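Local coordinates for protein putative adhesin (Bacteroides fragilis NCTC 9343, PDB 3PET) that is of unknown function but, as a putative lipoprotein adhesin built on a right-handed beta-helix, probably takes part in cell adhesion, at residues E20-D25 with T89-S94; Y34-D39 with G106-N111; L112-K117 with Q130-Q135. All blocks are in the same frame, centred on the assembly; numbering follows the deposited sequence. Where two conformers were deposited one is given.

How the interactions relate
The three contacts lie on neighbouring coils of one right-handed beta-helix. Interactions 1 and 3 share one face. Its strands follow in the order 23-26, 92-95, 111-116 and 131-136, so 92-95 of interaction 1 is the neighbour of 111-116 of interaction 3. Glu-115 N donates to Ile-93 O at 2.8 Å, and the contact centres are about 11 Å apart. Interaction 2 joins 34-39 to 106-111 beside this face, its centre about 10 Å from that of interaction 1. Its Thr-109 OG1 is probably hydrogen-bonded to Leu-90 O of interaction 1 at 2.8 Å. Its Asp-110 O probably accepts from Gln-130 N of interaction 3. A tetraethylene glycol, probably from crystallisation, lies near Gly-106.

Interaction 1: residues E20-D25 with T89-S94; sequences EFNKID and TLNGIS
Asn-22 lies against Thr-89 and Asn-91 at the start of two parallel strands of a right-handed beta-helix, 23-25 and 92-94. Its CB comes first, 3.5 Å from Thr-89 OG1. CG sits between the backbone N and the carbonyl carbon (chi1 64°) and is 3.6 Å from Asn-91 OD1. At the tip, ND2 is 2.9 Å from the same Asn-91 OD1. The two amide planes stand 89° apart, nearly perpendicular. The other tip atom, Asn-22 OD1, accepts from the neighbouring Lys-23 NZ at 3.2 Å. Asn-91 uses its own ND2 elsewhere, on Asn-111 O of the next coil.

The backbone O of Asn-22 takes an almost straight bond from Asn-91 N at 2.7 Å, N-H...O angle 177°. Gly-92 N adds a weak bond to the same oxygen. From here the strands run in a regular parallel ladder. Ile-24 N donates to Gly-92 O at 3.0 Å. Ser-94 N then donates to Ile-24 O at 2.8 Å.

Lys-23, Asp-25 and Ser-94 point to the more exposed face of the sheet. Lys-96 NZ serves both Asp-25 OD2, as a salt bridge, and Ser-94 OG. Before the strands, one water lies among Glu-20 OE2, Phe-21 O and Thr-89 OG1. Ile-24 and Ile-93 point to the buried face, where Tyr-34 and Ile-85 also pack on Ile-24. There Ile-24 and Leu-90 cross at about a right angle, with Ile-24 CD1 3.6 Å from Leu-90 CD1.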
loop_
_atom_site.group_PDB
_atom_site.type_symbol
_atom_site.label_atom_id
_atom_site.label_comp_id
_atom_site.label_asym_id
_atom_site.label_seq_id
_atom_site.Cartn_x
_atom_site.Cartn_y
_atom_site.Cartn_z
ATOM N N GLU A 20 -31.903 4.027 10.976
ATOM C CA GLU A 20 -30.829 5.003 11.145
ATOM C C GLU A 20 -29.556 4.315 11.687
ATOM O O GLU A 20 -29.626 3.362 12.462
ATOM C CB GLU A 20 -31.255 6.181 12.019
ATOM C CG GLU A 20 -30.197 7.284 12.042
ATOM C CD GLU A 20 -30.576 8.549 12.780
ATOM O OE1 GLU A 20 -31.785 8.766 13.006
ATOM O OE2 GLU A 20 -29.666 9.339 13.110
ATOM N N PHE A 21 -28.405 4.776 11.199
ATOM C CA PHE A 21 -27.074 4.289 11.543
ATOM C C PHE A 21 -26.151 5.488 11.689
ATOM O O PHE A 21 -26.450 6.561 11.141
ATOM C CB PHE A 21 -26.551 3.314 10.439
ATOM C CG PHE A 21 -26.532 3.927 9.057
ATOM C CD1 PHE A 21 -25.472 4.730 8.650
ATOM C CD2 PHE A 21 -27.620 3.778 8.198
ATOM C CE1 PHE A 21 -25.494 5.360 7.402
ATOM C CE2 PHE A 21 -27.635 4.407 6.949
ATOM C CZ PHE A 21 -26.578 5.191 6.564
ATOM N N ASN A 22 -25.021 5.300 12.372
ATOM C CA ASN A 22 -24.006 6.352 12.508
ATOM C C ASN A 22 -22.626 5.789 12.126
ATOM O O ASN A 22 -21.604 6.446 12.327
ATOM C CB ASN A 22 -24.010 6.960 13.922
ATOM C CG ASN A 22 -23.629 6.020 15.038
ATOM O OD1 ASN A 22 -23.580 4.791 14.904
ATOM N ND2 ASN A 22 -23.370 6.571 16.185
ATOM N N LYS A 23 -22.609 4.567 11.566
ATOM C CA LYS A 23 -21.394 3.887 11.127
ATOM C C LYS A 23 -21.650 3.152 9.829
ATOM O O LYS A 23 -22.756 2.670 9.592
ATOM C CB LYS A 23 -20.852 2.902 12.191
ATOM C CG LYS A 23 -20.345 3.554 13.473
ATOM C CD LYS A 23 -19.855 2.527 14.507
ATOM C CE LYS A 23 -20.922 1.716 15.274
ATOM N NZ LYS A 23 -21.771 2.541 16.201
ATOM N N ILE A 24 -20.610 3.076 8.985
ATOM C CA ILE A 24 -20.653 2.395 7.697
ATOM C C ILE A 24 -19.554 1.352 7.679
ATOM O O ILE A 24 -18.402 1.661 8.016
ATOM C CB ILE A 24 -20.515 3.385 6.495
ATOM C CG1 ILE A 24 -21.666 4.440 6.472
ATOM C CG2 ILE A 24 -20.421 2.610 5.122
ATOM C CD1 ILE A 24 -21.263 5.753 5.745
ATOM N N ASP A 25 -19.907 0.120 7.255
ATOM C CA ASP A 25 -18.970 -0.987 7.085
ATOM C C ASP A 25 -19.231 -1.561 5.709
ATOM O O ASP A 25 -20.271 -2.189 5.491
ATOM C CB ASP A 25 -19.128 -2.014 8.216
ATOM C CG ASP A 25 -18.092 -3.121 8.211
ATOM O OD1 ASP A 25 -17.978 -3.825 7.189
ATOM O OD2 ASP A 25 -17.464 -3.340 9.251
ATOM N N THR A 89 -26.054 11.664 11.292
ATOM C CA THR A 89 -24.765 11.628 11.968
ATOM C C THR A 89 -23.859 10.537 11.409
ATOM O O THR A 89 -24.353 9.538 10.882
ATOM C CB THR A 89 -24.918 11.426 13.509
ATOM O OG1 THR A 89 -25.418 10.115 13.780
ATOM C CG2 THR A 89 -25.761 12.510 14.196
ATOM N N LEU A 90 -22.530 10.710 11.576
ATOM C CA LEU A 90 -21.547 9.706 11.190
ATOM C C LEU A 90 -20.348 9.761 12.123
ATOM O O LEU A 90 -19.725 10.821 12.266
ATOM C CB LEU A 90 -21.098 9.844 9.726
ATOM C CG LEU A 90 -20.315 8.636 9.165
ATOM C CD1 LEU A 90 -21.229 7.422 8.960
ATOM C CD2 LEU A 90 -19.627 8.998 7.880
ATOM N N ASN A 91 -20.027 8.603 12.751
ATOM C CA ASN A 91 -18.905 8.449 13.679
ATOM C C ASN A 91 -17.844 7.471 13.183
ATOM O O ASN A 91 -16.759 7.431 13.746
ATOM C CB ASN A 91 -19.415 7.971 15.045
ATOM C CG ASN A 91 -20.265 9.012 15.717
ATOM O OD1 ASN A 91 -21.434 8.784 15.964
ATOM N ND2 ASN A 91 -19.719 10.204 15.953
ATOM N N GLY A 92 -18.171 6.658 12.183
ATOM C CA GLY A 92 -17.212 5.678 11.705
ATOM C C GLY A 92 -17.412 5.203 10.292
ATOM O O GLY A 92 -18.543 5.052 9.824
ATOM N N ILE A 93 -16.282 4.982 9.606
ATOM C CA ILE A 93 -16.231 4.379 8.279
ATOM C C ILE A 93 -15.200 3.283 8.332
ATOM O O ILE A 93 -14.025 3.548 8.608
ATOM C CB ILE A 93 -15.963 5.350 7.076
ATOM C CG1 ILE A 93 -16.986 6.518 7.025
ATOM C CG2 ILE A 93 -15.991 4.555 5.726
ATOM C CD1 ILE A 93 -16.573 7.664 6.097
ATOM N N SER A 94 -15.630 2.059 8.060
ATOM C CA SER A 94 -14.750 0.901 7.903
ATOM C C SER A 94 -14.885 0.432 6.458
ATOM O O SER A 94 -15.969 -0.009 6.056
ATOM C CB SER A 94 -15.111 -0.198 8.889
ATOM O OG SER A 94 -14.200 -1.260 8.683
HETATM O O HOH W 1 -27.274 9.104 12.222
#

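Interaction 2: residues Y34-D39 with G106-N111; sequences YTQSTD and GLTTDN
Gln-36 reaches across to Thr-108 and Leu-107 and has the largest share of this contact. Its CG is anti to the backbone N (chi1 176°), and the chain stays extended beyond it. The terminal amide meets both backbone polar groups of Thr-108. Thr-108 N donates to Gln-36 OE1 at 2.9 Å, with an N-H...O angle of 166°. Gln-36 NE2 donates back to Thr-108 O at 3.0 Å. The two bonds fix the rotation of the amide, and NE2 also donates to Pro-88 O.

Leu-107 CD1 sits over the face of this amide, 3.7 Å from Gln-36 CD, and the two side chains cross at about a right angle. In the beta-helix, strand 31-36 pairs with 101-103 on the next coil, while 107-108 pairs with 122-128 one coil further on. No backbone bond joins 34-39 to 106-111, so the Gln-36 side chain makes the direct polar link between these segments.

A water makes a second bridge. It accepts from Gln-36 N at 2.9 Å and donates to Gly-106 O at 2.6 Å.

Tyr-34 is the third partner and adds an apolar touch on the buried side. Its CE2 is 4.2 Å from Leu-107 CD1, which approaches the ring obliquely. Leu-90 packs against both of these side chains. The phenol OH of Tyr-34 is hydrogen-bonded to Ser-87 OG.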
loop_
_atom_site.group_PDB
_atom_site.type_symbol
_atom_site.label_atom_id
_atom_site.label_comp_id
_atom_site.label_asym_id
_atom_site.label_seq_id
_atom_site.Cartn_x
_atom_site.Cartn_y
_atom_site.Cartn_z
ATOM N N TYR A 34 -20.973 9.831 0.689
ATOM C CA TYR A 34 -21.734 10.058 1.907
ATOM C C TYR A 34 -22.105 11.549 2.016
ATOM O O TYR A 34 -21.278 12.425 1.752
ATOM C CB TYR A 34 -20.978 9.573 3.167
ATOM C CG TYR A 34 -21.684 9.966 4.448
ATOM C CD1 TYR A 34 -22.742 9.202 4.951
ATOM C CD2 TYR A 34 -21.360 11.151 5.113
ATOM C CE1 TYR A 34 -23.444 9.597 6.090
ATOM C CE2 TYR A 34 -22.065 11.561 6.246
ATOM C CZ TYR A 34 -23.109 10.781 6.727
ATOM O OH TYR A 34 -23.813 11.197 7.828
ATOM N N THR A 35 -23.347 11.810 2.416
ATOM C CA THR A 35 -23.883 13.136 2.677
ATOM C C THR A 35 -24.468 13.149 4.087
ATOM O O THR A 35 -25.222 12.245 4.447
ATOM C CB THR A 35 -24.965 13.529 1.633
ATOM O OG1 THR A 35 -24.401 13.468 0.323
ATOM C CG2 THR A 35 -25.543 14.957 1.888
ATOM N N GLN A 36 -24.129 14.172 4.881
ATOM C CA GLN A 36 -24.748 14.334 6.185
ATOM C C GLN A 36 -26.080 15.035 5.933
ATOM O O GLN A 36 -26.082 16.147 5.403
ATOM C CB GLN A 36 -23.839 15.107 7.139
ATOM C CG GLN A 36 -24.497 15.371 8.502
ATOM C CD GLN A 36 -23.548 15.997 9.485
ATOM O OE1 GLN A 36 -22.727 16.851 9.136
ATOM N NE2 GLN A 36 -23.686 15.617 10.748
ATOM N N SER A 37 -27.201 14.379 6.269
ATOM C CA SER A 37 -28.527 14.969 6.023
ATOM C C SER A 37 -28.773 16.169 6.925
ATOM O O SER A 37 -28.247 16.242 8.045
ATOM C CB SER A 37 -29.650 13.948 6.181
ATOM O OG SER A 37 -29.768 13.471 7.509
ATOM N N THR A 38 -29.544 17.132 6.406
ATOM C CA THR A 38 -29.883 18.356 7.140
ATOM C C THR A 38 -31.393 18.363 7.407
ATOM O O THR A 38 -31.891 19.326 7.952
ATOM C CB THR A 38 -29.421 19.614 6.368
ATOM O OG1 THR A 38 -30.031 19.603 5.086
ATOM C CG2 THR A 38 -27.913 19.697 6.230
ATOM N N ASP A 39 -32.118 17.307 7.001
ATOM C CA ASP A 39 -33.579 17.204 7.189
ATOM C C ASP A 39 -33.975 15.947 8.033
ATOM O O ASP A 39 -35.111 15.486 7.948
ATOM C CB ASP A 39 -34.304 17.174 5.815
ATOM C CG ASP A 39 -33.850 16.082 4.863
ATOM O OD1 ASP A 39 -33.112 15.176 5.301
ATOM O OD2 ASP A 39 -34.273 16.109 3.692
ATOM N N GLY A 106 -19.117 18.052 3.479
ATOM C CA GLY A 106 -19.064 18.260 4.918
ATOM C C GLY A 106 -19.623 17.218 5.850
ATOM O O GLY A 106 -20.515 16.442 5.503
ATOM N N LEU A 107 -19.069 17.218 7.056
ATOM C CA LEU A 107 -19.489 16.375 8.160
ATOM C C LEU A 107 -19.142 17.067 9.459
ATOM O O LEU A 107 -17.987 17.436 9.666
ATOM C CB LEU A 107 -18.874 14.957 8.113
ATOM C CG LEU A 107 -19.138 14.055 9.357
ATOM C CD1 LEU A 107 -20.644 13.719 9.524
ATOM C CD2 LEU A 107 -18.292 12.784 9.301
ATOM N N THR A 108 -20.154 17.250 10.320
ATOM C CA THR A 108 -19.984 17.785 11.674
ATOM C C THR A 108 -20.293 16.637 12.621
ATOM O O THR A 108 -21.403 16.099 12.613
ATOM C CB THR A 108 -20.850 19.027 11.927
ATOM O OG1 THR A 108 -20.513 20.018 10.965
ATOM C CG2 THR A 108 -20.666 19.581 13.332
ATOM N N THR A 109 -19.300 16.235 13.404
ATOM C CA THR A 109 -19.440 15.107 14.324
ATOM C C THR A 109 -18.557 15.336 15.546
ATOM O O THR A 109 -17.690 16.203 15.512
ATOM C CB THR A 109 -19.063 13.789 13.572
ATOM O OG1 THR A 109 -19.409 12.661 14.382
ATOM C CG2 THR A 109 -17.565 13.715 13.154
ATOM N N ASP A 110 -18.748 14.559 16.608
ATOM C CA ASP A 110 -17.871 14.657 17.765
ATOM C C ASP A 110 -16.590 13.841 17.481
ATOM O O ASP A 110 -15.502 14.402 17.448
ATOM C CB ASP A 110 -18.575 14.200 19.064
ATOM C CG ASP A 110 -19.540 13.015 18.934
ATOM O OD1 ASP A 110 -19.358 12.187 17.997
ATOM O OD2 ASP A 110 -20.472 12.912 19.771
ATOM N N ASN A 111 -16.733 12.532 17.230
ATOM C CA ASN A 111 -15.613 11.619 16.960
ATOM C C ASN A 111 -15.802 10.944 15.637
ATOM O O ASN A 111 -16.889 10.450 15.358
ATOM C CB ASN A 111 -15.498 10.536 18.047
ATOM C CG ASN A 111 -15.541 11.075 19.456
ATOM O OD1 ASN A 111 -14.671 11.830 19.888
ATOM N ND2 ASN A 111 -16.599 10.753 20.185
HETATM O O HOH W 2 -22.406 16.165 3.736
#

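Interaction 3: residues L112-K117 with Q130-Q135; sequences LDIESK and QKLNVQ
Asp-113 OD1 has two close partners, Asn-133 ND2 and Glu-115 OE2. It lies on the partly exposed face of two adjacent parallel strands of the right-handed beta-helix, 112-116 and 131-135. Asn-133 ND2 donates to it at 3.0 Å. The donor stands above the carboxylate plane, while the oxygen lies in the amide plane of Asn-133. Glu-115 OE2 is 2.7 Å from the same Asp-113 OD1. At this distance one of the two acids probably carries a proton, consistent with a raised pKa.

Asp-113 and Asn-133 lie side by side and point the same way. Each has CG anti to the backbone N, so the two CG atoms leave their strands the same way; the carboxylate and amide planes are 48° apart. Two residues on, Glu-115 and Gln-135 also lie side by side, but without a side-chain bond. Glu-115 is bent at chi2 (-79°), which turns CD toward Gln-135; Glu-115 OE2 is 3.3 Å from Gln-135 CG. Gln-135 OE1 is hydrogen-bonded to Lys-156 NZ.

On the buried face, Leu-112, Ile-114, Leu-132 and Val-134 point into the coil, where Leu-144 packs on Ile-114 and Val-134. Contacts of Ile-114 are less certain, since it has two conformers. Leu-112 and Leu-132 lie side by side, with Leu-112 CD2 4.0 Å from Leu-132 CD1.

Backbone bonds alternate between the two strands. Leu-112 N donates to Lys-131 O at 2.9 Å, and Asn-133 N donates to Leu-112 O. Ile-114 N donates to Asn-133 O at 2.8 Å, and Gln-135 N to Ile-114 O. Ser-116 N closes the series on Gln-135 O at 3.1 Å.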
loop_
_atom_site.group_PDB
_atom_site.type_symbol
_atom_site.label_atom_id
_atom_site.label_comp_id
_atom_site.label_asym_id
_atom_site.label_seq_id
_atom_site.Cartn_x
_atom_site.Cartn_y
_atom_site.Cartn_z
ATOM N N LEU A 112 -14.750 10.904 14.823
ATOM C CA LEU A 112 -14.795 10.207 13.557
ATOM C C LEU A 112 -13.671 9.196 13.523
ATOM O O LEU A 112 -12.515 9.548 13.759
ATOM C CB LEU A 112 -14.724 11.170 12.359
ATOM C CG LEU A 112 -14.761 10.519 10.961
ATOM C CD1 LEU A 112 -16.112 9.771 10.694
ATOM C CD2 LEU A 112 -14.477 11.539 9.881
ATOM N N ASP A 113 -14.014 7.937 13.230
ATOM C CA ASP A 113 -13.042 6.865 13.110
ATOM C C ASP A 113 -13.038 6.356 11.643
ATOM O O ASP A 113 -14.067 5.888 11.147
ATOM C CB ASP A 113 -13.367 5.739 14.120
ATOM C CG ASP A 113 -12.341 4.641 14.244
ATOM O OD1 ASP A 113 -11.206 4.821 13.737
ATOM O OD2 ASP A 113 -12.648 3.617 14.886
ATOM N N ILE A 114 -11.890 6.500 10.958
ATOM C CA ILE A 114 -11.732 6.042 9.577
ATOM C C ILE A 114 -10.762 4.877 9.569
ATOM O O ILE A 114 -9.607 5.021 10.013
ATOM C CB ILE A 114 -11.301 7.158 8.586
ATOM C CG1 ILE A 114 -12.241 8.380 8.665
ATOM C CG2 ILE A 114 -11.213 6.611 7.139
ATOM C CD1 ILE A 114 -11.561 9.635 8.398
ATOM N N GLU A 115 -11.251 3.709 9.077
ATOM C CA GLU A 115 -10.465 2.478 8.952
ATOM C C GLU A 115 -10.517 2.080 7.472
ATOM O O GLU A 115 -11.557 1.611 6.996
ATOM C CB GLU A 115 -10.966 1.339 9.884
ATOM C CG GLU A 115 -11.119 1.710 11.361
ATOM C CD GLU A 115 -9.865 1.753 12.223
ATOM O OE1 GLU A 115 -9.111 0.752 12.242
ATOM O OE2 GLU A 115 -9.671 2.766 12.934
ATOM N N SER A 116 -9.441 2.361 6.715
ATOM C CA SER A 116 -9.416 1.989 5.293
ATOM C C SER A 116 -8.531 0.772 5.103
ATOM O O SER A 116 -7.341 0.786 5.444
ATOM C CB SER A 116 -8.981 3.153 4.413
ATOM O OG SER A 116 -7.749 3.719 4.838
ATOM N N LYS A 117 -9.150 -0.321 4.647
ATOM C CA LYS A 117 -8.501 -1.618 4.474
ATOM C C LYS A 117 -8.769 -2.169 3.080
ATOM O O LYS A 117 -8.745 -3.384 2.884
ATOM C CB LYS A 117 -9.047 -2.607 5.539
ATOM C CG LYS A 117 -9.117 -2.076 6.978
ATOM C CD LYS A 117 -10.368 -2.510 7.751
ATOM C CE LYS A 117 -10.270 -3.907 8.338
ATOM N NZ LYS A 117 -9.430 -3.945 9.566
ATOM N N GLN A 130 -14.255 16.808 16.938
ATOM C CA GLN A 130 -13.457 16.978 18.145
ATOM C C GLN A 130 -12.271 16.053 18.040
ATOM O O GLN A 130 -11.136 16.502 18.124
ATOM C CB GLN A 130 -14.284 16.714 19.421
ATOM C CG GLN A 130 -15.500 17.648 19.588
ATOM C CD GLN A 130 -15.163 19.120 19.446
ATOM O OE1 GLN A 130 -14.344 19.665 20.194
ATOM N NE2 GLN A 130 -15.762 19.787 18.455
ATOM N N LYS A 131 -12.538 14.753 17.841
ATOM C CA LYS A 131 -11.492 13.748 17.737
ATOM C C LYS A 131 -11.581 13.022 16.404
ATOM O O LYS A 131 -12.663 12.581 16.000
ATOM C CB LYS A 131 -11.561 12.747 18.903
ATOM C CG LYS A 131 -11.359 13.375 20.281
ATOM C CD LYS A 131 -11.558 12.363 21.394
ATOM C CE LYS A 131 -11.445 13.005 22.753
ATOM N NZ LYS A 131 -11.712 12.034 23.846
ATOM N N LEU A 132 -10.443 12.915 15.721
ATOM C CA LEU A 132 -10.326 12.206 14.456
ATOM C C LEU A 132 -9.300 11.113 14.621
ATOM O O LEU A 132 -8.192 11.363 15.119
ATOM C CB LEU A 132 -9.942 13.134 13.288
ATOM C CG LEU A 132 -9.559 12.437 11.965
ATOM C CD1 LEU A 132 -10.766 11.748 11.297
ATOM C CD2 LEU A 132 -8.887 13.396 11.036
ATOM N N ASN A 133 -9.665 9.909 14.214
ATOM C CA ASN A 133 -8.787 8.750 14.237
ATOM C C ASN A 133 -8.761 8.136 12.856
ATOM O O ASN A 133 -9.808 7.743 12.358
ATOM C CB ASN A 133 -9.223 7.718 15.299
ATOM C CG ASN A 133 -8.227 6.592 15.431
ATOM O OD1 ASN A 133 -7.073 6.803 15.757
ATOM N ND2 ASN A 133 -8.623 5.372 15.122
ATOM N N VAL A 134 -7.571 8.084 12.222
ATOM C CA VAL A 134 -7.402 7.510 10.892
ATOM C C VAL A 134 -6.414 6.359 10.989
ATOM O O VAL A 134 -5.278 6.546 11.435
ATOM C CB VAL A 134 -6.954 8.559 9.820
ATOM C CG1 VAL A 134 -6.705 7.906 8.458
ATOM C CG2 VAL A 134 -7.969 9.676 9.685
ATOM N N GLN A 135 -6.838 5.179 10.523
ATOM C CA GLN A 135 -5.982 4.000 10.420
ATOM C C GLN A 135 -6.027 3.567 8.976
ATOM O O GLN A 135 -7.028 2.962 8.550
ATOM C CB GLN A 135 -6.446 2.876 11.370
ATOM C CG GLN A 135 -6.357 3.224 12.863
ATOM C CD GLN A 135 -5.045 2.850 13.498
ATOM O OE1 GLN A 135 -4.234 2.120 12.936
ATOM N NE2 GLN A 135 -4.829 3.313 14.715
#